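Local coordinates for protein SusD homolog (PDB 3IHV) that probably binds sugars at the outer membrane of a gut bacterium, as a SusD-family protein expected to help capture glycans at the cell surface, at residues L47-S52 and H468-L473; E187-R192 and G252-T257. All blocks are in the same frame, centred on the assembly; numbering follows the deposited sequence.

Contact 1 of 2, residues L47-S52 and H468-L473; sequences LGTDIS and HRRQDL
Arg469 and Asp50 form a side-on salt bridge between the first turn of helix 469-475 and the loop that leads into strand 52-54. From Arg469 CB, 3.9 Å from Ile51 CD1, the arginine runs out with CG anti to the backbone N (chi1 -172°), and that CG passes beside Thr49 OG1. A bend at chi2 (62°) then turns the chain, and Arg469 CD lies 3.7 Å from Asp50 OD1. Arg469 NE donates to Asp50 OD1 and Arg469 NH2 to Asp50 OD2, both at 2.9 Å and both to syn lone pairs. Carboxylate and guanidinium are nearly coplanar, 11° apart, so the paired bonds fix the rotation of both groups. NH1 turns to the backbone O of Arg456, a neutral partner.

Thr49 suits its place twice over: Thr49 OG1 accepts from Ile51 N at 3.1 Å, closing an ST turn, while its methyl CG2 packs on Arg470 CB. Leu473 CD1 fills in against Thr49 CB. Arg470 is extended where Arg469 is bent, and Arg470 NH1 gives a 2.9 Å bond to Leu47 O, in the guanidinium plane; NH2 goes to Asn68. At the backbone angles of Gly48 a CB would be jammed against the carbonyl O of Leu47, which calls for glycine. Two successive helical arginines thus hold one buried loop of the helix-rich SusD fold, one binding Asp50 within the ST turn, the next the carbonyl of Leu47 before it.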
loop_
_atom_site.group_PDB
_atom_site.type_symbol
_atom_site.label_atom_id
_atom_site.label_comp_id
_atom_site.label_asym_id
_atom_site.label_seq_id
_atom_site.Cartn_x
_atom_site.Cartn_y
_atom_site.Cartn_z
ATOM N N LEU A 47 -9.258 2.329 3.998
ATOM C CA LEU A 47 -10.238 3.386 3.848
ATOM C C LEU A 47 -10.614 4.038 5.155
ATOM O O LEU A 47 -10.319 3.539 6.258
ATOM C CB LEU A 47 -11.466 2.817 3.148
ATOM C CG LEU A 47 -11.244 2.424 1.701
ATOM C CD1 LEU A 47 -12.394 1.519 1.258
ATOM C CD2 LEU A 47 -11.129 3.658 0.788
ATOM N N GLY A 48 -11.257 5.194 5.052
ATOM C CA GLY A 48 -11.776 5.876 6.241
ATOM C C GLY A 48 -10.795 6.811 6.875
ATOM O O GLY A 48 -10.441 6.679 8.060
ATOM N N THR A 49 -10.352 7.777 6.081
ATOM C CA THR A 49 -9.361 8.759 6.521
ATOM C C THR A 49 -9.794 10.173 6.107
ATOM O O THR A 49 -10.982 10.427 5.835
ATOM C CB THR A 49 -7.983 8.456 5.853
ATOM O OG1 THR A 49 -8.075 8.656 4.442
ATOM C CG2 THR A 49 -7.570 6.991 6.120
ATOM N N ASP A 50 -8.835 11.114 6.102
ATOM C CA ASP A 50 -9.087 12.450 5.604
ATOM C C ASP A 50 -9.124 12.547 4.088
ATOM O O ASP A 50 -9.547 13.578 3.566
ATOM C CB ASP A 50 -8.108 13.465 6.177
ATOM C CG ASP A 50 -6.636 13.078 6.016
ATOM O OD1 ASP A 50 -6.299 11.869 5.822
ATOM O OD2 ASP A 50 -5.797 14.012 6.144
ATOM N N ILE A 51 -8.686 11.506 3.386
ATOM C CA ILE A 51 -8.654 11.548 1.932
ATOM C C ILE A 51 -9.616 10.615 1.229
ATOM O O ILE A 51 -10.025 10.928 0.124
ATOM C CB ILE A 51 -7.186 11.355 1.387
ATOM C CG1 ILE A 51 -6.696 9.926 1.442
ATOM C CG2 ILE A 51 -6.235 12.326 2.117
ATOM C CD1 ILE A 51 -5.322 9.659 0.761
ATOM N N SER A 52 -10.001 9.484 1.860
ATOM C CA SER A 52 -10.886 8.573 1.199
ATOM C C SER A 52 -11.779 7.818 2.157
ATOM O O SER A 52 -11.485 7.685 3.366
ATOM C CB SER A 52 -10.109 7.595 0.293
ATOM O OG SER A 52 -9.437 6.643 1.046
ATOM N N HIS A 468 -1.522 4.026 2.077
ATOM C CA HIS A 468 -0.667 4.448 3.186
ATOM C C HIS A 468 -1.279 5.384 4.187
ATOM O O HIS A 468 -0.783 5.507 5.319
ATOM C CB HIS A 468 0.589 5.148 2.615
ATOM C CG HIS A 468 1.247 4.348 1.543
ATOM N ND1 HIS A 468 1.757 3.079 1.774
ATOM C CD2 HIS A 468 1.334 4.563 0.212
ATOM C CE1 HIS A 468 2.179 2.577 0.625
ATOM N NE2 HIS A 468 1.939 3.459 -0.335
ATOM N N ARG A 469 -2.346 6.069 3.813
ATOM C CA ARG A 469 -2.811 7.137 4.677
ATOM C C ARG A 469 -3.238 6.703 6.076
ATOM O O ARG A 469 -2.862 7.312 7.084
ATOM C CB ARG A 469 -3.916 7.937 3.990
ATOM C CG ARG A 469 -4.303 9.195 4.765
ATOM C CD ARG A 469 -3.137 10.145 4.870
ATOM N NE ARG A 469 -3.493 11.480 5.335
ATOM C CZ ARG A 469 -2.605 12.464 5.398
ATOM N NH1 ARG A 469 -1.336 12.245 5.068
ATOM N NH2 ARG A 469 -2.967 13.669 5.826
ATOM N N ARG A 470 -4.072 5.680 6.134
ATOM C CA ARG A 470 -4.544 5.212 7.439
ATOM C C ARG A 470 -3.406 4.740 8.325
ATOM O O ARG A 470 -3.317 5.116 9.518
ATOM C CB ARG A 470 -5.578 4.132 7.230
ATOM C CG ARG A 470 -6.224 3.637 8.516
ATOM C CD ARG A 470 -7.528 2.941 8.211
ATOM N NE ARG A 470 -8.019 2.231 9.382
ATOM C CZ ARG A 470 -9.268 1.849 9.602
ATOM N NH1 ARG A 470 -10.214 2.069 8.713
ATOM N NH2 ARG A 470 -9.555 1.188 10.717
ATOM N N GLN A 471 -2.488 3.928 7.779
ATOM C CA GLN A 471 -1.368 3.500 8.639
ATOM C C GLN A 471 -0.441 4.646 9.040
ATOM O O GLN A 471 0.145 4.598 10.121
ATOM C CB GLN A 471 -0.589 2.350 8.009
ATOM C CG GLN A 471 -1.388 1.096 7.830
ATOM C CD GLN A 471 -1.863 0.511 9.131
ATOM O OE1 GLN A 471 -3.047 0.175 9.271
ATOM N NE2 GLN A 471 -0.978 0.475 10.124
ATOM N N ASP A 472 -0.329 5.666 8.184
ATOM C CA ASP A 472 0.443 6.868 8.500
ATOM C C ASP A 472 -0.236 7.586 9.664
ATOM O O ASP A 472 0.410 7.878 10.643
ATOM C CB ASP A 472 0.560 7.799 7.286
ATOM C CG ASP A 472 1.659 7.361 6.275
ATOM O OD1 ASP A 472 2.569 6.606 6.653
ATOM O OD2 ASP A 472 1.594 7.786 5.101
ATOM N N LEU A 473 -1.555 7.850 9.541
ATOM C CA LEU A 473 -2.285 8.513 10.631
ATOM C C LEU A 473 -2.118 7.759 11.957
ATOM O O LEU A 473 -1.886 8.355 13.026
ATOM C CB LEU A 473 -3.777 8.666 10.264
ATOM C CG LEU A 473 -4.119 9.612 9.103
ATOM C CD1 LEU A 473 -5.636 9.562 8.768
ATOM C CD2 LEU A 473 -3.677 11.056 9.377
#

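Contact 2 of 2, residues E187-R192 and G252-T257; sequences ESNDYR and GTWDPT. With EDO (1,2-ethanediol), chain N.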
loop_
_atom_site.group_PDB
_atom_site.type_symbol
_atom_site.label_atom_id
_atom_site.label_comp_id
_atom_site.label_asym_id
_atom_site.label_seq_id
_atom_site.Cartn_x
_atom_site.Cartn_y
_atom_site.Cartn_z
ATOM N N GLU A 187 18.195 -13.531 -14.387
ATOM C CA GLU A 187 17.845 -13.173 -15.772
ATOM C C GLU A 187 16.851 -12.017 -15.809
ATOM O O GLU A 187 16.892 -11.205 -16.715
ATOM C CB GLU A 187 17.338 -14.358 -16.581
ATOM C CG GLU A 187 16.148 -15.072 -16.024
ATOM C CD GLU A 187 15.542 -16.080 -17.023
ATOM O OE1 GLU A 187 15.991 -16.097 -18.206
ATOM O OE2 GLU A 187 14.617 -16.832 -16.610
ATOM N N SER A 188 15.989 -11.945 -14.805
ATOM C CA SER A 188 15.001 -10.889 -14.691
ATOM C C SER A 188 14.714 -10.645 -13.225
ATOM O O SER A 188 14.574 -11.603 -12.464
ATOM C CB SER A 188 13.710 -11.368 -15.361
ATOM O OG SER A 188 12.604 -10.571 -15.024
ATOM N N ASN A 189 14.627 -9.391 -12.812
ATOM C CA ASN A 189 14.220 -9.110 -11.448
ATOM C C ASN A 189 12.938 -8.261 -11.399
ATOM O O ASN A 189 12.606 -7.727 -10.348
ATOM C CB ASN A 189 15.374 -8.509 -10.605
ATOM C CG ASN A 189 15.892 -7.223 -11.169
ATOM O OD1 ASN A 189 15.116 -6.325 -11.463
ATOM N ND2 ASN A 189 17.214 -7.108 -11.288
ATOM N N ASP A 190 12.202 -8.220 -12.531
ATOM C CA ASP A 190 10.945 -7.478 -12.616
ATOM C C ASP A 190 10.020 -7.936 -11.479
ATOM O O ASP A 190 9.789 -9.128 -11.308
ATOM C CB ASP A 190 10.175 -7.771 -13.925
ATOM C CG ASP A 190 10.947 -7.430 -15.183
ATOM O OD1 ASP A 190 12.180 -7.435 -15.183
ATOM O OD2 ASP A 190 10.296 -7.172 -16.212
ATOM N N TYR A 191 9.558 -6.981 -10.683
ATOM C CA TYR A 191 8.594 -7.195 -9.589
ATOM C C TYR A 191 9.111 -8.109 -8.496
ATOM O O TYR A 191 8.325 -8.695 -7.746
ATOM C CB TYR A 191 7.252 -7.727 -10.120
ATOM C CG TYR A 191 6.650 -6.912 -11.251
ATOM C CD1 TYR A 191 6.037 -5.701 -11.017
ATOM C CD2 TYR A 191 6.680 -7.388 -12.575
ATOM C CE1 TYR A 191 5.470 -4.956 -12.059
ATOM C CE2 TYR A 191 6.135 -6.649 -13.602
ATOM C CZ TYR A 191 5.536 -5.442 -13.340
ATOM O OH TYR A 191 4.993 -4.701 -14.356
ATOM N N ARG A 192 10.438 -8.268 -8.434
ATOM C CA ARG A 192 11.075 -9.018 -7.395
ATOM C C ARG A 192 11.943 -8.068 -6.558
ATOM O O ARG A 192 12.348 -6.967 -7.004
ATOM C CB ARG A 192 11.907 -10.146 -7.979
ATOM C CG ARG A 192 11.008 -11.234 -8.532
ATOM C CD ARG A 192 11.673 -12.213 -9.306
ATOM N NE ARG A 192 12.716 -12.898 -8.576
ATOM C CZ ARG A 192 13.507 -13.788 -9.144
ATOM N NH1 ARG A 192 13.320 -14.137 -10.414
ATOM N NH2 ARG A 192 14.491 -14.341 -8.442
ATOM N N GLY A 252 1.312 -3.237 -17.082
ATOM C CA GLY A 252 2.275 -4.282 -16.792
ATOM C C GLY A 252 3.684 -3.939 -17.212
ATOM O O GLY A 252 4.410 -4.808 -17.668
ATOM N N THR A 253 4.022 -2.669 -17.108
ATOM C CA THR A 253 5.346 -2.170 -17.496
ATOM C C THR A 253 6.188 -1.979 -16.257
ATOM O O THR A 253 5.904 -1.110 -15.411
ATOM C CB THR A 253 5.253 -0.871 -18.227
ATOM O OG1 THR A 253 4.499 -1.088 -19.413
ATOM C CG2 THR A 253 6.653 -0.360 -18.667
ATOM N N TRP A 254 7.206 -2.834 -16.139
ATOM C CA TRP A 254 8.150 -2.732 -15.044
ATOM C C TRP A 254 9.251 -1.742 -15.399
ATOM O O TRP A 254 9.905 -1.894 -16.410
ATOM C CB TRP A 254 8.812 -4.085 -14.769
ATOM C CG TRP A 254 9.939 -4.027 -13.820
ATOM C CD1 TRP A 254 11.279 -4.206 -14.133
ATOM C CD2 TRP A 254 9.895 -3.785 -12.401
ATOM N NE1 TRP A 254 12.045 -4.064 -12.997
ATOM C CE2 TRP A 254 11.237 -3.797 -11.932
ATOM C CE3 TRP A 254 8.874 -3.553 -11.486
ATOM C CZ2 TRP A 254 11.557 -3.617 -10.590
ATOM C CZ3 TRP A 254 9.206 -3.358 -10.151
ATOM C CH2 TRP A 254 10.529 -3.394 -9.725
ATOM N N ASP A 255 9.463 -0.768 -14.525
ATOM C CA ASP A 255 10.555 0.174 -14.640
ATOM C C ASP A 255 11.134 0.272 -13.211
ATOM O O ASP A 255 10.460 0.769 -12.312
ATOM C CB ASP A 255 10.088 1.562 -15.119
ATOM C CG ASP A 255 11.239 2.560 -15.288
ATOM O OD1 ASP A 255 12.315 2.373 -14.673
ATOM O OD2 ASP A 255 11.038 3.584 -16.019
ATOM N N PRO A 256 12.359 -0.217 -13.002
ATOM C CA PRO A 256 12.886 -0.224 -11.643
ATOM C C PRO A 256 13.326 1.148 -11.101
ATOM O O PRO A 256 13.720 1.246 -9.951
ATOM C CB PRO A 256 14.135 -1.114 -11.774
ATOM C CG PRO A 256 14.646 -0.794 -13.110
ATOM C CD PRO A 256 13.382 -0.638 -13.982
ATOM N N THR A 257 13.271 2.190 -11.912
ATOM C CA THR A 257 13.688 3.511 -11.478
ATOM C C THR A 257 13.053 3.961 -10.164
ATOM O O THR A 257 13.750 4.233 -9.192
ATOM C CB THR A 257 13.430 4.565 -12.578
ATOM O OG1 THR A 257 14.142 4.200 -13.766
ATOM C CG2 THR A 257 13.893 5.945 -12.118
HETATM C C1 EDO N . 7.513 -7.836 -4.329
HETATM O O1 EDO N . 8.609 -7.504 -5.208
HETATM C C2 EDO N . 6.166 -7.506 -4.993
HETATM O O2 EDO N . 5.992 -8.068 -6.302
HETATM O O HOH W 1 14.941 -4.342 -13.316
HETATM O O HOH W 2 3.905 -2.238 -13.665
#
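A type II beta turn from Asn189 to Arg192 presents its two central residues to Trp254, in the loop between helix 242-250 and strand 259-263. Trp254 CG stands anti to the backbone N (chi1 171°), and the indole lies against the turn. Asp190 CA stands over its five-membered ring, 3.5 Å from the centroid and 6° off the normal, a CH-pi contact, and Tyr191 N lies above the same face. Trp254 suits this place because its broad face covers the turn's backbone while Trp254 NE1 donates in the ring plane to a water (2.9 Å), which in turn donates to Asn189 OD1 at 2.7 Å. The amide's ND2 is held by Asp183 and the backbone O of Ala180. Trp254 CE3 lies over one face of the Tyr191 ring, 3.6 Å from Tyr191 CD1. The Tyr191 hydroxyl shares a second water with Thr253 O. An alanine in place of Trp254 would probably open a gap over the turn and leave the first water without its indole donor. An ethanediol, probably from the crystallisation liquor, donates through O1 to Tyr191 O (2.8 Å) and also bonds Glu262 O. Trp254 and Tyr191 both touch Glu262 of strand 259-263, while Arg192 reaches helix 17-29 and forms a salt bridge with Glu119 of helix 107-135.

In the fold
Contact 1 is buried, its centre about 11 Å from the centre of the chain, whereas contact 2 is a surface contact with its centre about 18 Å out; the two centres lie about 28 Å apart, and the contacts do not touch. They join different elements: contact 1 fixes a loop to a helix start across 415 intervening residues, and contact 2 pairs two loops within that span. Their chemistry follows their place. In contact 1, direct charged and polar bonds are made in a setting where polar groups need partners. Contact 2 relies on aromatic faces and on waters that bridge its polar atoms, beside a bound ethanediol probably left from crystallisation.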